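Local coordinates for Galactose/lactose metabolism regulatory protein GAL80 (Saccharomyces cerevisiae, PDB 3BTV) that represses the galactose and lactose metabolic genes by binding the activator GAL4 and blocking its transcriptional activation when no inducing sugar is present, at residues B[27-32]-B[64-69]; B[156-161]-B[365-370]; B[230-235]-B[428-433]; B[242-247]-B[254-259]. The protein carries 1 engineered substitution. All blocks are in the same frame, centred on the assembly; numbering follows the deposited sequence.

Contact 1 of 4, residues B[27-32]-B[64-69]; sequences GLNAAK and IATIQR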
# COMPACT_ATOMS: atom_id res chain seq x y z
N GLY B 27 -33.25 -18.84 -7.50
CA GLY B 27 -32.91 -17.76 -6.60
C GLY B 27 -33.56 -16.45 -6.98
O GLY B 27 -33.21 -15.39 -6.46
N LEU B 28 -34.52 -16.52 -7.91
CA LEU B 28 -35.27 -15.34 -8.31
C LEU B 28 -36.55 -15.21 -7.49
O LEU B 28 -37.37 -16.11 -7.46
CB LEU B 28 -35.63 -15.40 -9.79
CG LEU B 28 -36.56 -14.28 -10.23
CD1 LEU B 28 -35.97 -12.92 -9.85
CD2 LEU B 28 -36.84 -14.37 -11.73
N ASN B 29 -36.70 -14.07 -6.82
CA ASN B 29 -37.88 -13.83 -6.00
C ASN B 29 -38.38 -12.41 -6.16
O ASN B 29 -37.69 -11.46 -5.79
CB ASN B 29 -37.57 -14.11 -4.53
CG ASN B 29 -38.79 -13.96 -3.65
OD1 ASN B 29 -39.80 -13.38 -4.04
ND2 ASN B 29 -38.69 -14.49 -2.43
N ALA B 30 -39.58 -12.26 -6.71
CA ALA B 30 -40.12 -10.94 -7.03
C ALA B 30 -40.24 -10.02 -5.81
O ALA B 30 -40.30 -8.79 -5.97
CB ALA B 30 -41.45 -11.06 -7.74
N ALA B 31 -40.29 -10.60 -4.62
CA ALA B 31 -40.47 -9.81 -3.40
C ALA B 31 -39.20 -9.64 -2.57
O ALA B 31 -39.14 -8.77 -1.71
CB ALA B 31 -41.57 -10.42 -2.54
N LYS B 32 -38.20 -10.47 -2.82
CA LYS B 32 -37.02 -10.51 -1.98
C LYS B 32 -35.79 -10.96 -2.77
O LYS B 32 -35.91 -11.64 -3.79
CB LYS B 32 -37.26 -11.44 -0.79
CG LYS B 32 -36.27 -11.29 0.36
CD LYS B 32 -36.68 -12.15 1.55
CE LYS B 32 -35.71 -11.99 2.72
NZ LYS B 32 -36.08 -12.83 3.89
N ILE B 64 -44.21 -19.76 -7.96
CA ILE B 64 -45.52 -19.49 -8.54
C ILE B 64 -45.93 -18.03 -8.34
O ILE B 64 -46.39 -17.37 -9.27
CB ILE B 64 -46.60 -20.40 -7.92
CG1 ILE B 64 -46.46 -21.82 -8.48
CG2 ILE B 64 -47.98 -19.86 -8.20
CD1 ILE B 64 -47.05 -22.88 -7.60
N ALA B 65 -45.75 -17.54 -7.12
CA ALA B 65 -46.02 -16.14 -6.82
C ALA B 65 -45.27 -15.22 -7.79
O ALA B 65 -45.87 -14.34 -8.40
CB ALA B 65 -45.62 -15.83 -5.38
N THR B 66 -43.97 -15.46 -7.93
CA THR B 66 -43.10 -14.63 -8.77
C THR B 66 -43.50 -14.70 -10.24
O THR B 66 -43.52 -13.68 -10.94
CB THR B 66 -41.62 -15.06 -8.64
OG1 THR B 66 -41.15 -14.79 -7.31
CG2 THR B 66 -40.75 -14.32 -9.66
N ILE B 67 -43.81 -15.90 -10.71
CA ILE B 67 -44.18 -16.10 -12.10
C ILE B 67 -45.43 -15.30 -12.39
O ILE B 67 -45.66 -14.84 -13.51
CB ILE B 67 -44.42 -17.59 -12.43
CG1 ILE B 67 -43.18 -18.42 -12.08
CG2 ILE B 67 -44.77 -17.76 -13.90
CD1 ILE B 67 -43.33 -19.89 -12.38
N GLN B 68 -46.25 -15.12 -11.36
CA GLN B 68 -47.48 -14.37 -11.50
C GLN B 68 -47.22 -12.88 -11.33
O GLN B 68 -47.57 -12.07 -12.19
CB GLN B 68 -48.50 -14.84 -10.46
CG GLN B 68 -49.93 -14.45 -10.77
CD GLN B 68 -50.92 -15.24 -9.95
OE1 GLN B 68 -50.54 -16.00 -9.06
NE2 GLN B 68 -52.21 -15.05 -10.23
N ARG B 69 -46.57 -12.53 -10.22
CA ARG B 69 -46.30 -11.13 -9.89
C ARG B 69 -45.47 -10.43 -10.96
O ARG B 69 -45.44 -9.20 -11.01
CB ARG B 69 -45.61 -11.04 -8.52
CG ARG B 69 -45.20 -9.64 -8.12
CD ARG B 69 -44.79 -9.59 -6.66
NE ARG B 69 -44.26 -8.28 -6.29
CZ ARG B 69 -43.96 -7.92 -5.05
NH1 ARG B 69 -44.15 -8.77 -4.04
NH2 ARG B 69 -43.48 -6.70 -4.80
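The Rossmann-type domain of GAL80 offers a clear case of a helix side chain reading the backbone of a loop: the turn leaving the first parallel strand, 21-26, packs against helix 60-69, which follows the neighbouring strand 50-56. T66 points from the helix to the loop, with OG1 beside its own backbone N and CG2 anti to that N (chi1 -66°), so both branches meet A30. OG1 receives the A30 N-H almost in line, with A30 N to T66 OG1 at 3.0 Å and 176° at the hydrogen, and is also hydrogen-bonded to T62 O one turn back in the helix. CG2 lies against A30 CB at 3.8 Å, and L28, whose side chain also rests on I52 and L55, approaches T66 CG2 with its CG at 4.2 Å.

The N29 side chain crosses that of T66 at about a right angle. Its amide stays within the loop, where N29 OD1 accepts from A31 N at 2.9 Å in an Asx turn, the donor standing above the carbonyl plane. In relatives this loop commonly runs past the dinucleotide phosphates. R69 borders the turn: its chain is extended from CG to NE, CD touches A30 CB at 3.8 Å, and one guanidinium face lies centrally over A30 O, leaving NH1 3.4 Å from A31 CB.

Contact 2 of 4, residues B[156-161]-B[365-370]; sequences RKSPYI and VGNIHR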
# COMPACT_ATOMS: atom_id res chain seq x y z
N ARG B 156 -15.78 -6.95 -15.11
CA ARG B 156 -15.10 -7.01 -16.40
C ARG B 156 -15.94 -6.34 -17.50
O ARG B 156 -15.44 -6.11 -18.60
CB ARG B 156 -14.81 -8.46 -16.78
CG ARG B 156 -13.85 -9.18 -15.84
CD ARG B 156 -13.56 -10.61 -16.33
NE ARG B 156 -12.34 -11.13 -15.71
CZ ARG B 156 -11.49 -11.96 -16.30
NH1 ARG B 156 -11.72 -12.37 -17.54
NH2 ARG B 156 -10.40 -12.36 -15.67
N LYS B 157 -17.21 -6.06 -17.20
CA LYS B 157 -18.14 -5.47 -18.18
C LYS B 157 -18.45 -4.01 -17.88
O LYS B 157 -19.26 -3.39 -18.56
CB LYS B 157 -19.46 -6.24 -18.21
CG LYS B 157 -19.38 -7.60 -18.87
CD LYS B 157 -18.82 -7.53 -20.29
CE LYS B 157 -18.43 -8.92 -20.78
NZ LYS B 157 -17.60 -8.93 -22.01
N SER B 158 -17.83 -3.46 -16.85
CA SER B 158 -18.00 -2.04 -16.55
C SER B 158 -17.44 -1.19 -17.69
O SER B 158 -16.40 -1.52 -18.27
CB SER B 158 -17.30 -1.67 -15.25
OG SER B 158 -17.06 -0.27 -15.19
N PRO B 159 -18.10 -0.08 -18.01
CA PRO B 159 -17.60 0.77 -19.09
C PRO B 159 -16.28 1.41 -18.67
O PRO B 159 -15.41 1.65 -19.50
CB PRO B 159 -18.70 1.85 -19.24
CG PRO B 159 -19.90 1.29 -18.52
CD PRO B 159 -19.35 0.44 -17.42
N TYR B 160 -16.14 1.70 -17.38
CA TYR B 160 -14.88 2.25 -16.87
C TYR B 160 -13.71 1.28 -16.99
O TYR B 160 -12.61 1.66 -17.40
CB TYR B 160 -15.06 2.67 -15.42
CG TYR B 160 -16.14 3.72 -15.25
CD1 TYR B 160 -17.40 3.39 -14.75
CD2 TYR B 160 -15.90 5.04 -15.61
CE1 TYR B 160 -18.39 4.37 -14.60
CE2 TYR B 160 -16.89 6.02 -15.47
CZ TYR B 160 -18.13 5.68 -14.98
OH TYR B 160 -19.09 6.66 -14.84
N ILE B 161 -13.95 0.03 -16.61
CA ILE B 161 -12.93 -1.00 -16.71
C ILE B 161 -12.50 -1.20 -18.16
O ILE B 161 -11.31 -1.23 -18.46
CB ILE B 161 -13.43 -2.35 -16.14
CG1 ILE B 161 -13.90 -2.17 -14.70
CG2 ILE B 161 -12.36 -3.41 -16.22
CD1 ILE B 161 -12.92 -1.45 -13.84
N VAL B 365 -26.84 -2.62 -11.86
CA VAL B 365 -27.63 -3.27 -12.89
C VAL B 365 -26.94 -3.16 -14.24
O VAL B 365 -26.98 -4.09 -15.04
CB VAL B 365 -29.05 -2.65 -12.97
CG1 VAL B 365 -29.72 -2.71 -11.62
CG2 VAL B 365 -28.97 -1.21 -13.44
N GLY B 366 -26.33 -2.01 -14.50
CA GLY B 366 -25.61 -1.80 -15.74
C GLY B 366 -24.60 -2.90 -16.01
O GLY B 366 -24.61 -3.51 -17.08
N ASN B 367 -23.73 -3.16 -15.05
CA ASN B 367 -22.67 -4.13 -15.28
C ASN B 367 -23.23 -5.51 -15.57
O ASN B 367 -22.80 -6.17 -16.52
CB ASN B 367 -21.67 -4.15 -14.13
CG ASN B 367 -20.91 -2.84 -14.03
OD1 ASN B 367 -21.04 -1.99 -14.90
ND2 ASN B 367 -20.12 -2.68 -12.97
N ILE B 368 -24.20 -5.95 -14.78
CA ILE B 368 -24.84 -7.24 -15.02
C ILE B 368 -25.56 -7.23 -16.37
O ILE B 368 -25.61 -8.24 -17.07
CB ILE B 368 -25.83 -7.64 -13.91
CG1 ILE B 368 -25.09 -8.22 -12.70
CG2 ILE B 368 -26.80 -8.69 -14.43
CD1 ILE B 368 -24.36 -7.19 -11.88
N HIS B 369 -26.10 -6.08 -16.74
CA HIS B 369 -26.83 -5.97 -18.00
C HIS B 369 -25.88 -6.23 -19.15
O HIS B 369 -26.19 -6.96 -20.09
CB HIS B 369 -27.46 -4.59 -18.15
CG HIS B 369 -28.27 -4.44 -19.40
ND1 HIS B 369 -27.77 -3.87 -20.55
CD2 HIS B 369 -29.55 -4.80 -19.68
CE1 HIS B 369 -28.70 -3.88 -21.49
NE2 HIS B 369 -29.79 -4.44 -20.99
N ARG B 370 -24.70 -5.62 -19.06
CA ARG B 370 -23.71 -5.68 -20.13
C ARG B 370 -23.12 -7.07 -20.22
O ARG B 370 -22.63 -7.48 -21.28
CB ARG B 370 -22.62 -4.61 -19.92
CG ARG B 370 -23.10 -3.20 -20.28
CD ARG B 370 -22.21 -2.10 -19.72
NE ARG B 370 -20.92 -2.01 -20.40
CZ ARG B 370 -20.56 -1.01 -21.21
NH1 ARG B 370 -21.38 0.02 -21.44
NH2 ARG B 370 -19.36 -1.02 -21.78
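Two flat groups of helix 363-380 meet the turn that leads into helix 159-169. The guanidinium of R370 carries the P159 ring on one face: P159 CG stands 3.5 Å above the plane of R370, displaced toward the rim, while K157 O approaches obliquely. The amide of N367 lies beside S158, with OD1 3.5 Å from S158 CA and with S158 CB 3.8 Å from both N367 OD1 and N367 ND2; OD1 itself is hydrogen-bonded to Y361 OH, a second partner that helps hold the amide in place.

R370 reaches this position because its chain bends at chi3 (73°), swinging NE back onto the turn. The resulting bond, R370 NE to K157 O at 2.8 Å, is bent at the hydrogen (131°) although the donor sits nearly along the C=O axis. K157 first faces the helix, its CB 3.7 Å from N367 O and 3.9 Å from R370 CB, before a bend at chi2 sends the chain alongside the R370 carbonyl and its NZ on to G401 O.

The turn thus links strand 148-152, at one edge of the Rossmann sheet, to a helix whose first turn is N-capped by S158: OG accepts weak bonds from Y160 N and I161 N. Here a backbone carbonyl of a mostly buried turn meets a cationic side chain, so the R370 charge would probably polarise the K157 peptide group, and the proline ring on one guanidinium face is likely to limit water's access from that side.

Contact 3 of 4, residues B[230-235]-B[428-433]; sequences SRINAM and LNVSNI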
# COMPACT_ATOMS: atom_id res chain seq x y z
N SER B 230 2.84 -12.90 -10.25
CA SER B 230 3.98 -13.81 -10.17
C SER B 230 4.16 -14.22 -8.72
O SER B 230 4.18 -15.41 -8.39
CB SER B 230 5.24 -13.10 -10.70
OG SER B 230 6.41 -13.69 -10.18
N ARG B 231 4.27 -13.23 -7.84
CA ARG B 231 4.49 -13.48 -6.42
C ARG B 231 3.54 -12.62 -5.59
O ARG B 231 3.21 -11.52 -6.00
CB ARG B 231 5.94 -13.16 -6.05
CG ARG B 231 6.96 -14.03 -6.81
CD ARG B 231 8.41 -13.80 -6.36
NE ARG B 231 8.70 -14.45 -5.08
CZ ARG B 231 9.91 -14.83 -4.69
NH1 ARG B 231 10.96 -14.65 -5.49
NH2 ARG B 231 10.07 -15.41 -3.51
N ILE B 232 3.11 -13.12 -4.45
CA ILE B 232 2.27 -12.35 -3.55
C ILE B 232 2.60 -12.59 -2.09
O ILE B 232 3.12 -13.65 -1.71
CB ILE B 232 0.78 -12.68 -3.74
CG1 ILE B 232 0.54 -14.15 -3.42
CG2 ILE B 232 0.37 -12.41 -5.18
CD1 ILE B 232 -0.67 -14.43 -2.57
N ASN B 233 2.28 -11.61 -1.27
CA ASN B 233 2.28 -11.77 0.18
C ASN B 233 1.06 -11.09 0.74
O ASN B 233 0.71 -9.98 0.34
CB ASN B 233 3.52 -11.12 0.81
CG ASN B 233 3.69 -11.51 2.28
OD1 ASN B 233 4.33 -12.51 2.59
ND2 ASN B 233 3.09 -10.73 3.18
N ALA B 234 0.40 -11.74 1.69
CA ALA B 234 -0.76 -11.14 2.34
C ALA B 234 -0.72 -11.25 3.86
O ALA B 234 -0.17 -12.19 4.43
CB ALA B 234 -2.02 -11.77 1.82
N MET B 235 -1.32 -10.27 4.51
CA MET B 235 -1.63 -10.39 5.92
C MET B 235 -3.11 -10.12 6.08
O MET B 235 -3.62 -9.10 5.59
CB MET B 235 -0.82 -9.40 6.74
CG MET B 235 0.68 -9.57 6.59
SD MET B 235 1.60 -8.25 7.42
CE MET B 235 3.28 -8.71 6.99
N LEU B 428 4.41 -16.13 -1.62
CA LEU B 428 4.13 -17.29 -2.46
C LEU B 428 4.26 -17.03 -3.95
O LEU B 428 3.80 -15.99 -4.45
CB LEU B 428 2.72 -17.81 -2.18
CG LEU B 428 2.47 -18.34 -0.77
CD1 LEU B 428 1.05 -18.94 -0.68
CD2 LEU B 428 3.54 -19.38 -0.43
N ASN B 429 4.86 -17.98 -4.65
CA ASN B 429 4.89 -17.94 -6.10
C ASN B 429 3.60 -18.50 -6.68
O ASN B 429 3.35 -19.70 -6.59
CB ASN B 429 6.09 -18.73 -6.65
CG ASN B 429 6.22 -18.62 -8.15
OD1 ASN B 429 5.27 -18.90 -8.89
ND2 ASN B 429 7.39 -18.23 -8.62
N VAL B 430 2.78 -17.64 -7.28
CA VAL B 430 1.48 -18.06 -7.80
C VAL B 430 1.47 -18.09 -9.32
O VAL B 430 0.41 -18.14 -9.95
CB VAL B 430 0.37 -17.11 -7.32
CG1 VAL B 430 0.22 -17.20 -5.81
CG2 VAL B 430 0.69 -15.68 -7.74
N SER B 431 2.65 -18.04 -9.92
CA SER B 431 2.80 -18.01 -11.37
C SER B 431 1.98 -19.06 -12.14
O SER B 431 1.50 -18.78 -13.24
CB SER B 431 4.28 -18.17 -11.74
OG SER B 431 5.05 -17.13 -11.16
N ASN B 432 1.85 -20.27 -11.59
CA ASN B 432 1.22 -21.37 -12.33
C ASN B 432 -0.27 -21.57 -12.05
O ASN B 432 -0.88 -22.52 -12.55
CB ASN B 432 1.98 -22.70 -12.10
CG ASN B 432 3.46 -22.60 -12.48
OD1 ASN B 432 3.86 -21.74 -13.27
ND2 ASN B 432 4.27 -23.48 -11.90
N ILE B 433 -0.88 -20.69 -11.26
CA ILE B 433 -2.24 -20.96 -10.82
C ILE B 433 -3.27 -20.95 -11.95
O ILE B 433 -4.37 -21.48 -11.80
CB ILE B 433 -2.70 -20.05 -9.65
CG1 ILE B 433 -2.89 -18.61 -10.11
CG2 ILE B 433 -1.73 -20.15 -8.48
CD1 ILE B 433 -3.64 -17.77 -9.11
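Strand 428-429 adds itself antiparallel to strand 229-237 at the edge of the large mixed sheet, and the backbone polar groups along the seam are largely paired off. I232 and L428 form the hydrogen-bonded pair: I232 N donates to L428 O at 3.0 Å, and L428 N returns a bond to I232 O at 2.8 Å, nearly along the C=O axis. L428 O takes a second, weaker approach from the CA-H of R231, with R231 CA 3.3 Å away. Beyond the non-hydrogen-bonded pair of R231 and N429, V430 N reaches S230 O at 2.9 Å from above the carbonyl plane. The other edge of strand 229-237 is bonded through its backbone to strand 264-271.

Past the strand the chain enters a type I turn from V430 to I433, closed by I433 N donating to V430 O, while I433 O is taken by R413 NH1. The side chain of I232, with CG1 in the crowded position between N and C, crosses that of V430 at about a right angle, I232 CG1 lying 3.9 Å from V430 CG1. Nearby, N233 and M235 pack on T427 of the second subunit, so this edge also lies close to the dimer interface.

The entry to the turn is held by N429, whose OD1 grips S431 twice. An alanine at S431 would remove the hydroxyl donor and probably leave the N429 amide more loosely held by the backbone bond alone. As built, N429 OD1 accepts from S431 N, an Asx turn, and from S431 OG, each at 2.9 Å and each from above the amide plane.

Contact 4 of 4, residues B[242-247]-B[254-259]; sequences EQELID and GQRVPK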
# COMPACT_ATOMS: atom_id res chain seq x y z
N GLU B 242 -15.46 -8.71 17.55
CA GLU B 242 -16.81 -8.41 18.03
C GLU B 242 -17.29 -7.08 17.46
O GLU B 242 -16.66 -6.04 17.68
CB GLU B 242 -16.82 -8.31 19.56
CG GLU B 242 -16.43 -9.60 20.27
CD GLU B 242 -17.61 -10.56 20.45
OE1 GLU B 242 -18.76 -10.08 20.59
OE2 GLU B 242 -17.39 -11.78 20.46
N GLN B 243 -18.39 -7.11 16.72
CA GLN B 243 -18.94 -5.91 16.11
C GLN B 243 -20.11 -5.38 16.94
O GLN B 243 -20.80 -6.15 17.63
CB GLN B 243 -19.43 -6.22 14.70
CG GLN B 243 -18.31 -6.45 13.68
CD GLN B 243 -18.88 -6.76 12.33
OE1 GLN B 243 -19.69 -7.69 12.18
NE2 GLN B 243 -18.48 -5.98 11.32
N GLU B 244 -20.33 -4.08 16.87
CA GLU B 244 -21.45 -3.43 17.54
C GLU B 244 -22.64 -3.41 16.60
O GLU B 244 -22.55 -2.93 15.47
CB GLU B 244 -21.10 -2.00 17.90
CG GLU B 244 -19.97 -1.88 18.91
CD GLU B 244 -20.46 -2.05 20.33
OE1 GLU B 244 -21.68 -2.22 20.53
OE2 GLU B 244 -19.62 -2.01 21.26
N LEU B 245 -23.77 -3.94 17.07
CA LEU B 245 -25.01 -3.88 16.31
C LEU B 245 -25.48 -2.43 16.18
O LEU B 245 -25.42 -1.66 17.15
CB LEU B 245 -26.08 -4.74 16.99
CG LEU B 245 -25.93 -6.26 16.86
CD1 LEU B 245 -26.99 -6.99 17.68
CD2 LEU B 245 -26.03 -6.66 15.39
N ILE B 246 -25.94 -2.05 15.00
CA ILE B 246 -26.52 -0.72 14.78
C ILE B 246 -27.93 -0.81 14.17
O ILE B 246 -28.28 -1.82 13.54
CB ILE B 246 -25.63 0.17 13.89
CG1 ILE B 246 -25.28 -0.55 12.58
CG2 ILE B 246 -24.37 0.58 14.62
CD1 ILE B 246 -24.80 0.38 11.47
N ASP B 247 -28.73 0.24 14.35
CA ASP B 247 -30.06 0.30 13.75
C ASP B 247 -30.03 0.99 12.39
O ASP B 247 -28.96 1.40 11.91
CB ASP B 247 -31.05 1.02 14.68
CG ASP B 247 -30.73 2.50 14.85
OD1 ASP B 247 -29.79 3.00 14.20
OD2 ASP B 247 -31.43 3.16 15.65
N GLY B 254 -26.29 -1.23 21.58
CA GLY B 254 -25.72 -1.71 22.83
C GLY B 254 -25.66 -3.22 22.90
O GLY B 254 -25.87 -3.81 23.96
N GLN B 255 -25.37 -3.86 21.77
CA GLN B 255 -25.22 -5.31 21.73
C GLN B 255 -24.10 -5.69 20.76
O GLN B 255 -24.07 -5.24 19.61
CB GLN B 255 -26.54 -5.98 21.34
CG GLN B 255 -26.49 -7.51 21.34
CD GLN B 255 -25.86 -8.06 22.60
OE1 GLN B 255 -24.85 -8.77 22.55
NE2 GLN B 255 -26.44 -7.73 23.75
N ARG B 256 -23.16 -6.51 21.24
CA ARG B 256 -22.05 -6.98 20.43
C ARG B 256 -22.29 -8.38 19.86
O ARG B 256 -22.92 -9.22 20.51
CB ARG B 256 -20.75 -6.95 21.23
CG ARG B 256 -20.15 -5.56 21.33
CD ARG B 256 -18.86 -5.55 22.14
NE ARG B 256 -18.17 -4.27 21.94
CZ ARG B 256 -17.02 -3.94 22.53
NH1 ARG B 256 -16.43 -4.79 23.37
NH2 ARG B 256 -16.46 -2.76 22.28
N VAL B 257 -21.80 -8.61 18.65
CA VAL B 257 -21.91 -9.92 18.00
C VAL B 257 -20.58 -10.33 17.39
O VAL B 257 -19.80 -9.48 16.96
CB VAL B 257 -23.00 -9.93 16.91
CG1 VAL B 257 -24.40 -9.95 17.54
CG2 VAL B 257 -22.81 -8.75 15.94
N PRO B 258 -20.31 -11.64 17.33
CA PRO B 258 -18.99 -12.11 16.94
C PRO B 258 -18.81 -12.15 15.42
O PRO B 258 -19.77 -12.40 14.68
CB PRO B 258 -18.94 -13.55 17.50
CG PRO B 258 -20.28 -13.78 18.20
CD PRO B 258 -21.22 -12.76 17.64
N LYS B 259 -17.59 -11.89 14.98
CA LYS B 259 -17.25 -11.98 13.57
C LYS B 259 -16.03 -12.87 13.45
O LYS B 259 -15.03 -12.66 14.15
CB LYS B 259 -16.96 -10.58 13.00
CG LYS B 259 -16.52 -10.54 11.54
CD LYS B 259 -16.39 -9.09 11.03
CE LYS B 259 -15.22 -8.33 11.70
NZ LYS B 259 -13.95 -9.13 11.81
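Backbone bonds set the pairing. Q243 and V257 exchange two, Q243 N to V257 O and V257 N to Q243 O, each 2.8 Å, and L245 N donates to Q255 O at 2.9 Å in a nearly straight bond (170°).

Charge works along the face that carries E244 and R256. E244 bends at chi2 (-83°), bringing OE2 to R256 NE at 2.8 Å as a salt bridge; the donor reaches OE2 from above the carboxylate plane, and the two flat groups are turned 59° apart. An alanine at E244 would lose this bridge and would probably leave the extended R256 chain less fixed. The strands, 242-246 and 255-258, are antiparallel neighbours in a small three-stranded mixed sheet, with 191-193 running parallel to 242-246 along its other edge.

Apolar contact centres on L245, which points toward the partner strand and crosses V257 at about a right angle, its CD2 3.9 Å from V257 CG2, while L245 CD1 rests on Q255 CG at 3.7 Å.

Aliphatic and amide parts also meet: K259 CD lies 3.6 Å from Q243 CD, while the Q243 amide bonds to G189 O, W187 O and R192 NE, and K259 NZ to D263 and V261 O.

Overall arrangement
The four contacts sample the two-part architecture common to this dehydrogenase-like family. Contact 1 lies in the nucleotide-binding type domain, and contacts 3 and 4 in the C-terminal part, on a large sheet and a small one. Contact 2, where the chain passes from the last Rossmann strand into the second part, sits nearest the middle, its centre about 11 Å from that of the chain. Its nearest atoms are about 11 Å from both contact 1 and contact 3, whose own centres are 43 Å apart on opposite sides of the chain's centre. Contact 4 is nested in sequence within the loops closed by contacts 2 and 3, yet its centre lies 35 Å from that of contact 3.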